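Local coordinates for abhydrolase domain-containing protein (Exiguobacterium antarcticum, PDB 5H3H), which is an esterase with an alpha/beta hydrolase fold that cleaves ester bonds and probably also acts as a perhydrolase, at residues Gly136-Lys139 with Asp140-Asp143; Lys150-Arg153 with Pro154-Leu157. All coordinates share one frame; numbering follows the deposited sequence.

Interaction 1: residues Gly136-Lys139 with Asp140-Asp143; sequences GMTK and DEVD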
ATOM      1  N   GLY B 136     -11.268  -3.028 -26.380  1.00 35.60           N
ATOM      2  CA  GLY B 136     -11.803  -1.713 -25.960  1.00 36.31           C
ATOM      3  C   GLY B 136     -11.694  -0.655 -27.034  1.00 32.51           C
ATOM      4  O   GLY B 136     -11.282  -0.918 -28.139  1.00 36.69           O
ATOM      5  N   MET B 137     -12.047   0.556 -26.692  1.00 29.83           N
ATOM      6  CA  MET B 137     -11.849   1.666 -27.574  1.00 30.67           C
ATOM      7  C   MET B 137     -10.346   1.844 -27.851  1.00 30.25           C
ATOM      8  O   MET B 137      -9.535   1.478 -27.036  1.00 29.05           O
ATOM      9  CB  MET B 137     -12.428   2.933 -26.925  1.00 31.39           C
ATOM     10  CG  MET B 137     -13.923   2.869 -26.730  1.00 33.29           C
ATOM     11  SD  MET B 137     -14.554   4.486 -26.172  1.00 34.55           S
ATOM     12  CE  MET B 137     -16.269   3.987 -26.051  1.00 36.67           C
ATOM     13  N   THR B 138      -9.964   2.355 -29.012  1.00 31.16           N
ATOM     14  CA  THR B 138      -8.555   2.638 -29.248  1.00 32.15           C
ATOM     15  C   THR B 138      -8.418   3.967 -28.601  1.00 34.82           C
ATOM     16  O   THR B 138      -9.437   4.579 -28.243  1.00 34.61           O
ATOM     17  CB  THR B 138      -8.233   2.746 -30.735  1.00 34.54           C
ATOM     18  OG1 THR B 138      -9.075   3.767 -31.324  1.00 34.97           O
ATOM     19  CG2 THR B 138      -8.547   1.436 -31.417  1.00 34.40           C
ATOM     20  N   LYS B 139      -7.185   4.422 -28.439  1.00 32.72           N
ATOM     21  CA  LYS B 139      -6.926   5.784 -28.006  1.00 35.28           C
ATOM     22  C   LYS B 139      -7.552   6.865 -28.866  1.00 38.49           C
ATOM     23  O   LYS B 139      -7.964   7.938 -28.353  1.00 34.73           O
ATOM     24  CB  LYS B 139      -5.434   6.057 -27.962  1.00 36.27           C
ATOM     25  CG  LYS B 139      -4.878   5.806 -26.611  1.00 37.70           C
ATOM     26  CD  LYS B 139      -3.422   6.171 -26.601  1.00 39.12           C
ATOM     27  CE  LYS B 139      -2.850   5.971 -25.213  1.00 37.96           C
ATOM     28  NZ  LYS B 139      -1.381   6.159 -25.290  1.00 41.18           N
ATOM     29  N   ASP B 140      -7.609   6.632 -30.169  1.00 41.19           N
ATOM     30  CA  ASP B 140      -8.172   7.641 -31.057  1.00 43.86           C
ATOM     31  C   ASP B 140      -9.719   7.722 -30.891  1.00 39.65           C
ATOM     32  O   ASP B 140     -10.283   8.838 -30.968  1.00 35.96           O
ATOM     33  CB  ASP B 140      -7.666   7.452 -32.513  1.00 51.16           C
ATOM     34  CG  ASP B 140      -6.097   7.492 -32.631  1.00 58.12           C
ATOM     35  OD1 ASP B 140      -5.385   8.035 -31.742  1.00 60.42           O
ATOM     36  OD2 ASP B 140      -5.559   6.960 -33.634  1.00 68.94           O
ATOM     37  N   GLU B 141     -10.393   6.600 -30.586  1.00 35.93           N
ATOM     38  CA  GLU B 141     -11.822   6.691 -30.227  1.00 34.93           C
ATOM     39  C   GLU B 141     -12.116   7.560 -28.981  1.00 34.65           C
ATOM     40  O   GLU B 141     -13.139   8.192 -28.922  1.00 29.92           O
ATOM     41  CB  GLU B 141     -12.507   5.331 -30.117  1.00 37.86           C
ATOM     42  CG  GLU B 141     -12.761   4.702 -31.490  1.00 37.17           C
ATOM     43  CD  GLU B 141     -12.955   3.189 -31.496  1.00 40.16           C
ATOM     44  OE1 GLU B 141     -13.523   2.671 -32.488  1.00 44.35           O
ATOM     45  OE2 GLU B 141     -12.518   2.495 -30.574  1.00 34.16           O
ATOM     46  N   VAL B 142     -11.232   7.592 -28.004  1.00 29.58           N
ATOM     47  CA  VAL B 142     -11.499   8.407 -26.809  1.00 30.44           C
ATOM     48  C   VAL B 142     -11.190   9.882 -27.068  1.00 29.76           C
ATOM     49  O   VAL B 142     -11.894  10.789 -26.578  1.00 27.15           O
ATOM     50  CB  VAL B 142     -10.776   7.875 -25.532  1.00 30.71           C
ATOM     51  CG1 VAL B 142     -11.256   6.477 -25.136  1.00 28.00           C
ATOM     52  CG2 VAL B 142      -9.292   7.806 -25.738  1.00 33.43           C
ATOM     53  N   ASP B 143     -10.131  10.139 -27.830  1.00 31.30           N
ATOM     54  CA  ASP B 143      -9.899  11.484 -28.377  1.00 34.16           C
ATOM     55  C   ASP B 143     -11.109  12.030 -29.140  1.00 29.66           C
ATOM     56  O   ASP B 143     -11.441  13.186 -28.963  1.00 32.08           O
ATOM     57  CB  ASP B 143      -8.652  11.533 -29.267  1.00 38.17           C
ATOM     58  CG  ASP B 143      -7.345  11.438 -28.468  1.00 44.52           C
ATOM     59  OD1 ASP B 143      -7.256  11.987 -27.335  1.00 45.68           O
ATOM     60  OD2 ASP B 143      -6.382  10.833 -28.997  1.00 44.64           O
TER

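Interaction 2: residues Lys150-Arg153 with Pro154-Leu157; sequences KQDR and PSML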
ATOM      1  N   LYS B 150     -15.803  19.003 -26.291  1.00 22.03           N
ATOM      2  CA  LYS B 150     -15.358  20.389 -26.464  1.00 23.87           C
ATOM      3  C   LYS B 150     -16.213  21.265 -27.427  1.00 23.83           C
ATOM      4  O   LYS B 150     -16.034  22.447 -27.481  1.00 24.76           O
ATOM      5  CB  LYS B 150     -13.866  20.474 -26.804  1.00 26.86           C
ATOM      6  CG  LYS B 150     -12.970  20.486 -25.595  1.00 31.89           C
ATOM      7  CD  LYS B 150     -11.837  19.459 -25.651  1.00 34.80           C
ATOM      8  CE  LYS B 150     -10.803  19.680 -26.724  1.00 37.82           C
ATOM      9  NZ  LYS B 150      -9.412  19.311 -26.261  1.00 36.39           N
ATOM     10  N   GLN B 151     -17.192  20.657 -28.075  1.00 25.07           N
ATOM     11  CA  GLN B 151     -18.072  21.281 -29.070  1.00 24.86           C
ATOM     12  C   GLN B 151     -19.545  21.223 -28.760  1.00 25.39           C
ATOM     13  O   GLN B 151     -20.252  22.155 -29.097  1.00 22.28           O
ATOM     14  CB  GLN B 151     -17.873  20.533 -30.356  1.00 28.40           C
ATOM     15  CG  GLN B 151     -16.468  20.745 -30.882  1.00 31.52           C
ATOM     16  CD  GLN B 151     -16.322  20.074 -32.211  1.00 37.13           C
ATOM     17  OE1 GLN B 151     -16.310  18.838 -32.300  1.00 42.02           O
ATOM     18  NE2 GLN B 151     -16.281  20.879 -33.260  1.00 33.48           N
ATOM     19  N   ASP B 152     -20.005  20.121 -28.134  1.00 24.74           N
ATOM     20  CA  ASP B 152     -21.446  19.885 -27.889  1.00 24.94           C
ATOM     21  C   ASP B 152     -21.479  18.738 -26.873  1.00 22.03           C
ATOM     22  O   ASP B 152     -21.653  17.597 -27.254  1.00 16.91           O
ATOM     23  CB  ASP B 152     -22.109  19.434 -29.229  1.00 31.99           C
ATOM     24  CG  ASP B 152     -23.447  20.089 -29.519  1.00 38.91           C
ATOM     25  OD1 ASP B 152     -23.431  21.307 -29.862  1.00 54.61           O
ATOM     26  OD2 ASP B 152     -24.508  19.392 -29.526  1.00 32.26           O
ATOM     27  N   ARG B 153     -21.322  19.061 -25.584  1.00 19.28           N
ATOM     28  CA  ARG B 153     -21.292  18.001 -24.542  1.00 17.05           C
ATOM     29  C   ARG B 153     -22.654  17.287 -24.391  1.00 17.32           C
ATOM     30  O   ARG B 153     -22.709  16.061 -24.352  1.00 17.60           O
ATOM     31  CB  ARG B 153     -20.689  18.554 -23.229  1.00 16.41           C
ATOM     32  CG  ARG B 153     -20.510  17.511 -22.116  1.00 18.86           C
ATOM     33  CD  ARG B 153     -19.707  18.103 -20.959  1.00 19.20           C
ATOM     34  NE  ARG B 153     -20.445  19.220 -20.389  1.00 18.22           N
ATOM     35  CZ  ARG B 153     -21.312  19.125 -19.388  1.00 19.55           C
ATOM     36  NH1 ARG B 153     -21.941  20.210 -18.989  1.00 20.39           N
ATOM     37  NH2 ARG B 153     -21.563  17.942 -18.785  1.00 22.00           N
ATOM     38  N   PRO B 154     -23.767  18.004 -24.349  1.00 19.55           N
ATOM     39  CA  PRO B 154     -24.999  17.194 -24.214  1.00 19.84           C
ATOM     40  C   PRO B 154     -25.246  16.223 -25.373  1.00 19.01           C
ATOM     41  O   PRO B 154     -25.790  15.123 -25.148  1.00 16.36           O
ATOM     42  CB  PRO B 154     -26.105  18.246 -24.135  1.00 20.35           C
ATOM     43  CG  PRO B 154     -25.431  19.474 -23.728  1.00 21.63           C
ATOM     44  CD  PRO B 154     -23.998  19.430 -24.148  1.00 20.42           C
ATOM     45  N   SER B 155     -24.855  16.611 -26.604  1.00 18.79           N
ATOM     46  CA  SER B 155     -25.016  15.663 -27.788  1.00 20.45           C
ATOM     47  C   SER B 155     -24.104  14.429 -27.697  1.00 20.67           C
ATOM     48  O   SER B 155     -24.543  13.291 -27.969  1.00 19.53           O
ATOM     49  CB  SER B 155     -24.824  16.381 -29.111  1.00 19.97           C
ATOM     50  OG  SER B 155     -25.849  17.349 -29.267  1.00 22.14           O
ATOM     51  N   MET B 156     -22.872  14.682 -27.250  1.00 20.22           N
ATOM     52  CA  MET B 156     -21.864  13.652 -26.908  1.00 20.24           C
ATOM     53  C   MET B 156     -22.485  12.669 -25.955  1.00 19.49           C
ATOM     54  O   MET B 156     -22.425  11.436 -26.172  1.00 17.95           O
ATOM     55  CB  MET B 156     -20.605  14.291 -26.291  1.00 22.25           C
ATOM     56  CG  MET B 156     -19.491  13.302 -26.044  1.00 21.60           C
ATOM     57  SD  MET B 156     -19.679  12.317 -24.560  1.00 23.16           S
ATOM     58  CE  MET B 156     -19.305  13.553 -23.296  1.00 24.53           C
ATOM     59  N   LEU B 157     -23.058  13.208 -24.879  1.00 20.86           N
ATOM     60  CA  LEU B 157     -23.732  12.383 -23.854  1.00 18.54           C
ATOM     61  C   LEU B 157     -24.899  11.554 -24.361  1.00 17.35           C
ATOM     62  O   LEU B 157     -25.064  10.442 -23.952  1.00 16.32           O
ATOM     63  CB  LEU B 157     -24.172  13.279 -22.662  1.00 19.49           C
ATOM     64  CG  LEU B 157     -23.033  13.869 -21.823  1.00 18.94           C
ATOM     65  CD1 LEU B 157     -23.582  14.850 -20.821  1.00 19.09           C
ATOM     66  CD2 LEU B 157     -22.228  12.802 -21.066  1.00 22.95           C
TER

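Interaction 1: residues Gly136-Lys139 with Asp140-Asp143
T138 and E141 grip each other through two hydrogen bonds that run in opposite directions. The backbone N of E141 donates to T138 OG1 at 3.2 Å, with an N-H...O angle of 162°. In return, T138 N donates to E141 OE2 at 3.0 Å. That N-H meets the anti side of the carboxylate, 31° out of its plane. The hydroxyl is placed by the T138 torsion (chi1 57°), which sets OG1 between the backbone N and the carbonyl carbon and turns it to the first helical turn. The E141 chain is extended beyond CG and reaches the backbone N of T138, ahead of the helix. OE2 also lies 3.2 Å from M137 CA.

This is a capping box, with T138 as N-cap of helix 139-149. It supplies a partner for an N-H of the first turn and for the N-H of the cap residue itself. The helix then takes over with its own bonding: D143 N donates to K139 O at 3.1 Å.

Beside the box, M137 SD packs on V142 CG1 at 4.0 Å, and the two side chains run at a slant to each other. Both also rest on F127, a residue of the ethaneperoxoic acid pocket. G136 O accepts from Q129 NE2. Farther out, D143 forms a salt bridge with R197 of helix 186-198.

Interaction 2: residues Lys150-Arg153 with Pro154-Leu157
D152 and S155 meet through their side-chain torsions. In S155, chi1 of -64° puts OG anti to its carbonyl carbon and directs it back to D152. The D152 chi1 of -137° lies away from the usual staggered values, yet it brings OD2 up to that hydroxyl. S155 OG donates to D152 OD2 at 2.5 Å. This is very short for a hydrogen bond, and its exact length is doubtful. D152 holds the N-cap position of helix 153-164, but its carboxylate makes no capping bond to a backbone N-H and lies against the serine hydroxyl instead.

The main chain closes the first turn. M156 N donates to D152 O at 3.2 Å. L157 N donates to R153 O at 2.9 Å. P154 has no N-H to give. It fits here because N-H groups in a first turn have no carbonyl one turn earlier in the helix to bond to.

The R153 chain bends at its third torsion and ends near L157, with NH2 of R153 4.2 Å from L157 CD1 at an oblique approach. The hydrogen bond of NH2 is to V182 O of helix 171-182.

M156 packs on L145 and T149 of helix 139-149 and on W30, in the loop after strand 23-27. L157 lies against H178 and V182 of helix 171-182, and R153 touches S186 of helix 186-198.

Interactions 1 and 2 are the starts of two consecutive helices, 139-149 and 153-164. Both belong to the helical region inserted between strands 114-120 and 211-217, consistent with the cap of an alpha/beta hydrolase. Their centres are about 17 Å apart and they do not touch. Interaction 1 is a surface contact with one buried residue, V142. Interaction 2 is partly buried, through M156 and L157. The side-chain chemistry at the two helix starts differs. In 136-143 a side chain at each end of the box bonds to a backbone N-H. In 150-157 there is no side-chain cap, and the side-chain bond joins a carboxylate to a hydroxyl. Helix 186-198 touches both contacts.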